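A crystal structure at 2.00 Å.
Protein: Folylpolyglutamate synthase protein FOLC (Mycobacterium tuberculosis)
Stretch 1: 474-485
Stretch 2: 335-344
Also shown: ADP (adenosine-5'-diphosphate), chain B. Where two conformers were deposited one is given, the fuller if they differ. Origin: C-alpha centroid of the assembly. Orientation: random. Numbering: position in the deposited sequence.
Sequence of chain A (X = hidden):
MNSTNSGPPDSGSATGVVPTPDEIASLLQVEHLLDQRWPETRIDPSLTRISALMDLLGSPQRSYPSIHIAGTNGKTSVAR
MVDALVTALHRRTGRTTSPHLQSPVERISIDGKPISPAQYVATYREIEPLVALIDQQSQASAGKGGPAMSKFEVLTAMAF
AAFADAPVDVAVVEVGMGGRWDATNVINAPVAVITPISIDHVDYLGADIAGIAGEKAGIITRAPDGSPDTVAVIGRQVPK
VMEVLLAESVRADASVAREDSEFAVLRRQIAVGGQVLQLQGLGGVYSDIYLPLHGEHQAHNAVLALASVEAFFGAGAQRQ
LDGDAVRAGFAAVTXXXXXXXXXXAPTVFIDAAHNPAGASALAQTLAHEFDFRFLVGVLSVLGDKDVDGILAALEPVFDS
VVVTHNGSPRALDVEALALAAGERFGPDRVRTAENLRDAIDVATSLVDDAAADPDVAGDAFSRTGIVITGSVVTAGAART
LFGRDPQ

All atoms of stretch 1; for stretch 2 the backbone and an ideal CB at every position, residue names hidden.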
# COMPACT_ATOMS: atom_id res chain seq x y z
N THR A 474 6.77 8.82 -6.93
CA THR A 474 6.48 10.24 -7.10
C THR A 474 6.09 10.81 -5.72
O THR A 474 6.60 11.84 -5.26
CB THR A 474 5.29 10.49 -8.08
OG1 THR A 474 5.51 9.83 -9.35
CG2 THR A 474 5.09 12.04 -8.36
N ALA A 475 5.12 10.15 -5.08
CA ALA A 475 4.71 10.50 -3.74
C ALA A 475 5.86 10.44 -2.74
O ALA A 475 6.04 11.39 -1.96
CB ALA A 475 3.53 9.60 -3.30
N GLY A 476 6.65 9.37 -2.77
CA GLY A 476 7.75 9.22 -1.85
C GLY A 476 8.83 10.26 -2.04
O GLY A 476 9.30 10.86 -1.04
N ALA A 477 9.19 10.55 -3.30
CA ALA A 477 10.24 11.58 -3.55
C ALA A 477 9.79 12.94 -3.06
O ALA A 477 10.54 13.69 -2.48
CB ALA A 477 10.65 11.66 -5.06
N ALA A 478 8.53 13.26 -3.31
CA ALA A 478 7.94 14.49 -2.85
C ALA A 478 7.92 14.54 -1.33
O ALA A 478 8.19 15.60 -0.75
CB ALA A 478 6.50 14.66 -3.45
N ARG A 479 7.62 13.42 -0.66
CA ARG A 479 7.55 13.43 0.76
C ARG A 479 8.95 13.82 1.35
O ARG A 479 9.06 14.57 2.36
CB ARG A 479 7.06 12.06 1.28
CG ARG A 479 6.57 12.13 2.74
CD ARG A 479 5.75 10.84 3.14
NE ARG A 479 4.98 11.08 4.36
CZ ARG A 479 5.47 10.99 5.59
NH1 ARG A 479 6.73 10.64 5.80
NH2 ARG A 479 4.68 11.28 6.64
N THR A 480 10.02 13.31 0.74
CA THR A 480 11.38 13.63 1.14
C THR A 480 11.72 15.12 0.83
O THR A 480 12.33 15.80 1.64
CB THR A 480 12.33 12.68 0.41
OG1 THR A 480 12.18 11.35 0.93
CG2 THR A 480 13.79 13.15 0.54
N LEU A 481 11.31 15.63 -0.33
CA LEU A 481 11.45 17.05 -0.63
C LEU A 481 10.80 17.94 0.44
O LEU A 481 11.32 19.02 0.76
CB LEU A 481 10.86 17.40 -2.00
CG LEU A 481 11.65 16.82 -3.20
CD1 LEU A 481 10.94 17.19 -4.53
CD2 LEU A 481 13.16 17.28 -3.17
N PHE A 482 9.66 17.51 0.99
CA PHE A 482 8.97 18.29 2.00
C PHE A 482 9.50 18.02 3.40
O PHE A 482 8.97 18.52 4.38
CB PHE A 482 7.45 18.02 1.91
CG PHE A 482 6.79 18.87 0.86
CD1 PHE A 482 6.42 20.16 1.18
CD2 PHE A 482 6.56 18.40 -0.44
CE1 PHE A 482 5.84 20.95 0.28
CE2 PHE A 482 5.99 19.18 -1.35
CZ PHE A 482 5.65 20.49 -1.00
N GLY A 483 10.56 17.21 3.50
CA GLY A 483 11.31 17.04 4.73
C GLY A 483 10.69 16.11 5.79
O GLY A 483 11.05 16.26 6.98
N ARG A 484 9.75 15.24 5.41
CA ARG A 484 9.07 14.39 6.40
C ARG A 484 9.88 13.12 6.63
O ARG A 484 10.49 12.58 5.69
CB ARG A 484 7.65 14.01 5.93
CG ARG A 484 6.81 15.19 5.51
CD ARG A 484 6.47 16.11 6.65
NE ARG A 484 6.36 17.53 6.27
CZ ARG A 484 5.21 18.19 6.19
NH1 ARG A 484 4.07 17.57 6.45
NH2 ARG A 484 5.19 19.47 5.85
N ASP A 485 9.94 12.66 7.87
CA ASP A 485 10.70 11.46 8.21
C ASP A 485 9.89 10.26 7.80
O ASP A 485 8.69 10.29 7.92
CB ASP A 485 10.87 11.40 9.72
CG ASP A 485 11.83 12.46 10.23
OD1 ASP A 485 12.69 12.90 9.42
OD2 ASP A 485 11.71 12.81 11.41
N UNK A 335 -1.32 6.91 7.15
CA UNK A 335 -0.98 6.20 5.89
C UNK A 335 -0.20 7.20 5.01
O UNK A 335 -0.77 7.90 4.19
CB UNK A 335 -2.23 5.69 5.17
N UNK A 336 1.10 7.32 5.25
CA UNK A 336 1.92 8.30 4.60
C UNK A 336 1.80 8.14 3.09
O UNK A 336 1.68 7.04 2.58
CB UNK A 336 3.38 8.18 5.06
N UNK A 337 1.77 9.27 2.41
CA UNK A 337 1.68 9.27 0.94
C UNK A 337 0.35 8.81 0.41
O UNK A 337 0.25 8.61 -0.79
CB UNK A 337 2.78 8.38 0.35
N UNK A 338 -0.69 8.61 1.26
CA UNK A 338 -2.07 8.38 0.75
C UNK A 338 -2.95 9.59 1.10
O UNK A 338 -3.36 9.79 2.26
CB UNK A 338 -2.67 7.10 1.34
N UNK A 339 -3.16 10.43 0.09
CA UNK A 339 -3.85 11.69 0.24
C UNK A 339 -3.37 12.43 1.48
O UNK A 339 -4.16 12.80 2.36
CB UNK A 339 -5.36 11.46 0.31
N UNK A 340 -2.05 12.58 1.58
CA UNK A 340 -1.45 13.15 2.76
C UNK A 340 -1.11 14.62 2.45
O UNK A 340 -0.46 14.92 1.45
CB UNK A 340 -0.21 12.36 3.19
N UNK A 341 -1.51 15.52 3.32
CA UNK A 341 -1.26 16.95 3.11
C UNK A 341 0.09 17.33 3.63
O UNK A 341 0.38 17.10 4.82
CB UNK A 341 -2.34 17.80 3.78
N UNK A 342 0.90 17.93 2.75
CA UNK A 342 2.24 18.40 3.11
C UNK A 342 2.20 19.81 3.68
O UNK A 342 3.10 20.18 4.46
CB UNK A 342 3.16 18.36 1.89
N UNK A 343 1.21 20.61 3.27
CA UNK A 343 1.07 21.95 3.81
C UNK A 343 -0.27 22.53 3.35
O UNK A 343 -0.97 21.88 2.56
CB UNK A 343 2.24 22.84 3.37
N UNK A 344 -0.62 23.74 3.80
CA UNK A 344 -1.83 24.42 3.33
C UNK A 344 -1.34 25.80 2.83
O UNK A 344 -0.17 26.15 3.07
CB UNK A 344 -2.89 24.54 4.43
PB ADP B . -1.61 -0.92 -2.04
O1B ADP B . -0.71 -1.25 -0.87
O2B ADP B . -0.85 -0.45 -3.25
O3B ADP B . -2.68 -1.92 -2.35
PA ADP B . -2.26 1.62 -0.64
O1A ADP B . -0.77 1.93 -0.67
O2A ADP B . -3.14 1.73 0.59
O3A ADP B . -2.58 0.30 -1.56
O5' ADP B . -2.86 2.76 -1.63
C5' ADP B . -2.29 3.15 -2.89
C4' ADP B . -3.25 4.20 -3.48
O4' ADP B . -4.52 3.56 -3.78
C3' ADP B . -3.67 5.29 -2.49
O3' ADP B . -2.92 6.47 -2.69
C2' ADP B . -5.09 5.68 -2.80
O2' ADP B . -5.05 6.54 -3.99
C1' ADP B . -5.63 4.39 -3.38
N9 ADP B . -6.41 3.52 -2.46
C8 ADP B . -6.10 2.99 -1.23
N7 ADP B . -7.13 2.19 -0.80
C5 ADP B . -8.03 2.12 -1.82
C6 ADP B . -9.31 1.44 -2.07
N6 ADP B . -9.85 0.63 -1.14
N1 ADP B . -9.91 1.72 -3.23
C2 ADP B . -9.46 2.56 -4.19
N3 ADP B . -8.27 3.21 -4.06
C4 ADP B . -7.57 3.02 -2.89

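Position 335 has no stretch 1 atom within 5.5 Å of its ideal CB, so this contact sets no preference. It opens a type II turn that runs to position 338. The residue is Ser335.

At position 336, CA-to-CB points toward stretch 1, and the ideal CB lies 3.4 Å from Arg479 NE. A compact side chain suits so close an approach. Phi of -56° and psi of 141° fit the second place of a type II turn, where proline is common. The residue is Pro336. Its CB packs over one face of the Arg479 guanidinium, 3.6 Å from NE.

Position 337 has phi 70° and psi 9°, which favours glycine. The ideal CB would sit 3.9 Å from Ala475 CB, a normal packing distance, so the backbone angles are the argument for glycine. The residue is Gly337, and its O lies 4.2 Å from Ala475 CB.

Position 338 points its CA-to-CB bond away from stretch 1, but the visible ADP diphosphate is within reach of a long basic side chain. The residue is Arg338. Its NE and NH2 each donate to ADP O1A at 2.8 Å, and its NH1 donates to Pro336 O at 2.7 Å.

Position 339 is out of reach of stretch 1. Its positive phi, 44°, would suit glycine or asparagine, but Leu339 occupies it.

Position 340 points toward stretch 1, with its ideal CB 5.5 Å from Arg479 NE. That gap and the positive charge call for an acidic or amide side chain, glutamate or glutamine above all. The residue is Glu340. It forms a two-pronged salt bridge: Arg479 NE donates to OE1 at 2.8 Å and Arg479 NH2 to OE2 at 2.7 Å. OE1 also accepts from Gly337 N at 2.7 Å, which ties the turn to the same carboxylate.

Position 341 points away, and many side chains would serve. The residue is Arg341.

Position 342 points toward stretch 1. Its ideal CB is 3.8 Å from Phe482 CD1, and Arg479 and Arg484 lie nearby. A flexible apolar chain, methionine or leucine, would suit. The residue is Met342, present as selenomethionine. Its CB lies over the Phe482 ring, 3.8 Å from the centroid, and SE is 3.7 Å from Phe482 CB. SE also lies over a face of the Arg484 guanidinium. Met342 O accepts a hydrogen bond from Arg484 NH2 at 2.6 Å.

Position 343 points sideways; a long chain could graze Phe482. Arg343 CD is 4.4 Å from Phe482 CE1.

Position 344 is out of reach, and the residue is Ser344.

Stretch 2 (335-344) SPGRLERMRS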
# COMPACT_ATOMS: atom_id res chain seq x y z
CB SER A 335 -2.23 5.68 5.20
OG SER A 335 -1.86 4.76 4.15
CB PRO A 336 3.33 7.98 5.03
CG PRO A 336 3.20 6.90 6.20
CD PRO A 336 1.82 6.41 6.19
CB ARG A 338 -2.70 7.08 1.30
CG ARG A 338 -2.13 5.79 0.63
CD ARG A 338 -0.62 5.75 0.73
NE ARG A 338 -0.02 4.47 0.33
CZ ARG A 338 1.30 4.20 0.38
NH1 ARG A 338 2.20 5.09 0.79
NH2 ARG A 338 1.73 3.01 -0.01
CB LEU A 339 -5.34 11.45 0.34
CG LEU A 339 -6.38 12.05 -0.63
CD1 LEU A 339 -5.92 13.09 -1.59
CD2 LEU A 339 -7.20 10.91 -1.23
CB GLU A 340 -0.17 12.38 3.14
CG GLU A 340 0.43 12.85 4.47
CD GLU A 340 1.75 12.16 4.77
OE1 GLU A 340 2.30 11.52 3.85
OE2 GLU A 340 2.27 12.31 5.90
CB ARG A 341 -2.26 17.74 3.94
CG ARG A 341 -3.52 18.08 3.21
CD ARG A 341 -4.22 19.33 3.84
NE ARG A 341 -4.33 19.31 5.32
CZ ARG A 341 -4.60 20.38 6.07
NH1 ARG A 341 -4.84 21.58 5.50
NH2 ARG A 341 -4.65 20.26 7.39
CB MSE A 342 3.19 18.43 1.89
CG MSE A 342 3.48 17.07 1.26
SE MSE A 342 4.48 15.94 2.44
CE MSE A 342 2.95 15.02 3.28
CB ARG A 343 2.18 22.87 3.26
CG ARG A 343 2.13 23.01 1.69
CD ARG A 343 3.00 24.21 1.12
NE ARG A 343 2.47 25.45 1.70
CZ ARG A 343 3.07 26.14 2.64
NH1 ARG A 343 4.30 25.76 3.03
NH2 ARG A 343 2.49 27.25 3.13
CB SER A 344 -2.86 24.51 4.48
OG SER A 344 -2.46 25.39 5.56
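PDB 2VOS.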